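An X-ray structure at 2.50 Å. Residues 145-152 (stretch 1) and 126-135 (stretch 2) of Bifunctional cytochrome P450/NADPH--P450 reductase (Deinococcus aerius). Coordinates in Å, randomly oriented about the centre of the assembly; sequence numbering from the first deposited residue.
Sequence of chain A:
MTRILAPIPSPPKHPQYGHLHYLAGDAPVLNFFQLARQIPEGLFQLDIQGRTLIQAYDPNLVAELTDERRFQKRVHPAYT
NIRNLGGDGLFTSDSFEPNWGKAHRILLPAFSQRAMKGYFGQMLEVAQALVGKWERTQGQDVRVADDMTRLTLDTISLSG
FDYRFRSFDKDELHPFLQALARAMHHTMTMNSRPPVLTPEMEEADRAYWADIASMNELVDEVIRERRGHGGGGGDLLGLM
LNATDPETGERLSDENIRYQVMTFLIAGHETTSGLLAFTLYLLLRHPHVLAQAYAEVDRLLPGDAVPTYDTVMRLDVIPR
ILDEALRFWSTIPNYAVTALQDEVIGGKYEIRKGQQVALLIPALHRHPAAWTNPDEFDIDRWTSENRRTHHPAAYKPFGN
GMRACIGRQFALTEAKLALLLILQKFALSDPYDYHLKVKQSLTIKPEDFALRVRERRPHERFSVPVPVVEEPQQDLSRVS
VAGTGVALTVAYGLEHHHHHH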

# COMPACT_ATOMS: atom_id res chain seq x y z
N ALA A 145 13.16 4.89 -3.35
CA ALA A 145 11.76 5.26 -3.30
C ALA A 145 11.30 5.83 -4.64
O ALA A 145 10.24 5.47 -5.16
CB ALA A 145 11.55 6.29 -2.19
N ASP A 146 12.14 6.69 -5.23
CA ASP A 146 11.78 7.38 -6.46
C ASP A 146 11.61 6.40 -7.63
O ASP A 146 10.57 6.40 -8.31
CB ASP A 146 12.85 8.44 -6.74
CG ASP A 146 12.72 9.04 -8.12
OD1 ASP A 146 11.74 9.79 -8.36
OD2 ASP A 146 13.63 8.74 -8.95
N ASP A 147 12.58 5.51 -7.82
CA ASP A 147 12.51 4.56 -8.92
C ASP A 147 11.44 3.49 -8.70
O ASP A 147 10.86 3.00 -9.67
CB ASP A 147 13.87 3.94 -9.14
CG ASP A 147 14.76 4.80 -9.98
OD1 ASP A 147 14.27 5.80 -10.54
OD2 ASP A 147 15.95 4.47 -10.08
N MET A 148 11.15 3.13 -7.43
CA MET A 148 10.04 2.21 -7.16
C MET A 148 8.69 2.86 -7.50
O MET A 148 7.80 2.20 -8.04
CB MET A 148 10.08 1.76 -5.70
CG MET A 148 11.27 0.90 -5.32
SD MET A 148 11.59 -0.51 -6.44
CE MET A 148 13.15 -0.09 -7.17
N THR A 149 8.52 4.15 -7.16
CA THR A 149 7.32 4.88 -7.58
C THR A 149 7.17 4.95 -9.08
O THR A 149 6.06 4.78 -9.60
CB THR A 149 7.31 6.28 -6.98
OG1 THR A 149 7.09 6.20 -5.56
CG2 THR A 149 6.39 7.26 -7.71
N ARG A 150 8.26 5.20 -9.80
CA ARG A 150 8.21 5.06 -11.25
C ARG A 150 7.72 3.67 -11.65
O ARG A 150 6.77 3.53 -12.44
CB ARG A 150 9.58 5.34 -11.85
CG ARG A 150 10.05 6.76 -11.69
CD ARG A 150 11.31 6.98 -12.49
NE ARG A 150 11.45 8.38 -12.81
CZ ARG A 150 12.23 9.20 -12.12
NH1 ARG A 150 12.93 8.72 -11.10
NH2 ARG A 150 12.34 10.48 -12.45
N LEU A 151 8.36 2.62 -11.10
CA LEU A 151 7.99 1.25 -11.43
C LEU A 151 6.50 1.03 -11.27
O LEU A 151 5.81 0.64 -12.22
CB LEU A 151 8.77 0.25 -10.56
CG LEU A 151 8.33 -1.23 -10.63
CD1 LEU A 151 8.73 -1.87 -11.96
CD2 LEU A 151 8.94 -2.03 -9.47
N THR A 152 5.97 1.33 -10.08
CA THR A 152 4.59 0.98 -9.76
C THR A 152 3.60 1.87 -10.51
O THR A 152 2.59 1.37 -11.01
CB THR A 152 4.38 1.02 -8.25
OG1 THR A 152 4.75 2.31 -7.74
CG2 THR A 152 5.23 -0.05 -7.57
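Stretch 2 126-135: VAQALVGKWE

Stretch 2 is helical throughout, as is stretch 1, and each helix extends beyond its stretch at both ends. The two run roughly antiparallel, at 151° between their N-to-C directions, with axes 9.7 Å apart at closest approach. The backbones come nearest at Leu151 and Val126, whose CA atoms are 6.3 Å apart.

Asp147 is the polar centre of the contact. Its CB points toward stretch 2, and chi1 of -83° (m) with chi2 of -9° lets the carboxylate serve two donors of stretch 2. Lys133 NZ forms a salt bridge with Asp147 OD1 at 2.6 Å. Trp134 NE1 donates a hydrogen bond to Asp147 OD2 at 2.8 Å, with the oxygen at the edge of the indole. Lys133 is all-trans, so its full length is spent reaching this acid. Trp134 has CA-to-CB sideways, but chi1 of -70° (m) and chi2 of 14° bring the ring nearer.

Apolar side chains make up much of the rest. Met148 starts sideways; chi1 and chi2 are m and chi3 is 114°, between wells; CE then lies 3.4 Å from Trp134 CZ2 and 3.9 Å from Leu130 CD1. Leu130 is t, p, and its CA-to-CB bond points toward stretch 1. Leu151, also t, p, places CD1 3.7 Å from Val126 CG1 and 3.9 Å from Ala127 CA.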

# COMPACT_ATOMS: atom_id res chain seq x y z
N VAL A 126 7.64 -3.12 -17.70
CA VAL A 126 8.08 -2.02 -16.87
C VAL A 126 9.31 -2.43 -16.07
O VAL A 126 10.30 -1.69 -16.01
CB VAL A 126 6.92 -1.53 -15.98
CG1 VAL A 126 7.40 -0.40 -15.11
CG2 VAL A 126 5.74 -1.05 -16.83
N ALA A 127 9.30 -3.65 -15.50
CA ALA A 127 10.42 -4.08 -14.66
C ALA A 127 11.73 -4.03 -15.44
O ALA A 127 12.74 -3.49 -14.95
CB ALA A 127 10.13 -5.48 -14.11
N GLN A 128 11.71 -4.51 -16.69
CA GLN A 128 12.90 -4.47 -17.54
C GLN A 128 13.39 -3.04 -17.74
O GLN A 128 14.60 -2.77 -17.67
CB GLN A 128 12.59 -5.16 -18.89
CG GLN A 128 12.52 -6.69 -18.78
CD GLN A 128 12.08 -7.38 -20.06
OE1 GLN A 128 11.24 -6.86 -20.81
NE2 GLN A 128 12.62 -8.56 -20.30
N ALA A 129 12.46 -2.08 -17.89
CA ALA A 129 12.86 -0.68 -18.03
C ALA A 129 13.58 -0.18 -16.78
O ALA A 129 14.62 0.50 -16.88
CB ALA A 129 11.65 0.18 -18.35
N LEU A 130 13.08 -0.55 -15.59
CA LEU A 130 13.80 -0.24 -14.34
C LEU A 130 15.21 -0.78 -14.41
O LEU A 130 16.18 -0.03 -14.24
CB LEU A 130 13.08 -0.86 -13.14
CG LEU A 130 13.84 -0.93 -11.81
CD1 LEU A 130 13.77 0.37 -11.04
CD2 LEU A 130 13.27 -1.98 -10.97
N VAL A 131 15.35 -2.07 -14.72
CA VAL A 131 16.67 -2.69 -14.78
C VAL A 131 17.55 -1.94 -15.77
O VAL A 131 18.73 -1.64 -15.47
CB VAL A 131 16.52 -4.18 -15.13
CG1 VAL A 131 17.89 -4.85 -15.35
CG2 VAL A 131 15.74 -4.90 -14.04
N GLY A 132 16.97 -1.58 -16.93
CA GLY A 132 17.71 -0.81 -17.92
C GLY A 132 18.29 0.47 -17.35
O GLY A 132 19.48 0.75 -17.51
N LYS A 133 17.46 1.24 -16.63
CA LYS A 133 17.96 2.46 -16.01
C LYS A 133 19.11 2.15 -15.06
O LYS A 133 20.17 2.79 -15.12
CB LYS A 133 16.84 3.18 -15.27
CG LYS A 133 17.26 4.57 -14.78
CD LYS A 133 16.13 5.27 -14.02
CE LYS A 133 16.58 6.57 -13.37
NZ LYS A 133 15.56 7.04 -12.40
N TRP A 134 18.95 1.13 -14.22
CA TRP A 134 20.00 0.85 -13.25
C TRP A 134 21.25 0.36 -13.96
O TRP A 134 22.36 0.76 -13.59
CB TRP A 134 19.50 -0.13 -12.20
CG TRP A 134 18.47 0.45 -11.27
CD1 TRP A 134 17.77 1.62 -11.42
CD2 TRP A 134 18.00 -0.13 -10.04
NE1 TRP A 134 16.89 1.80 -10.36
CE2 TRP A 134 17.02 0.73 -9.50
CE3 TRP A 134 18.31 -1.32 -9.34
CZ2 TRP A 134 16.35 0.46 -8.31
CZ3 TRP A 134 17.64 -1.58 -8.16
CH2 TRP A 134 16.68 -0.70 -7.65
N GLU A 135 21.08 -0.39 -15.07
CA GLU A 135 22.26 -0.75 -15.85
C GLU A 135 22.98 0.51 -16.30
O GLU A 135 24.19 0.65 -16.13
CB GLU A 135 21.90 -1.59 -17.07
CG GLU A 135 22.06 -3.07 -16.95
CD GLU A 135 21.57 -3.83 -18.20
OE1 GLU A 135 20.56 -3.42 -18.83
OE2 GLU A 135 22.26 -4.80 -18.60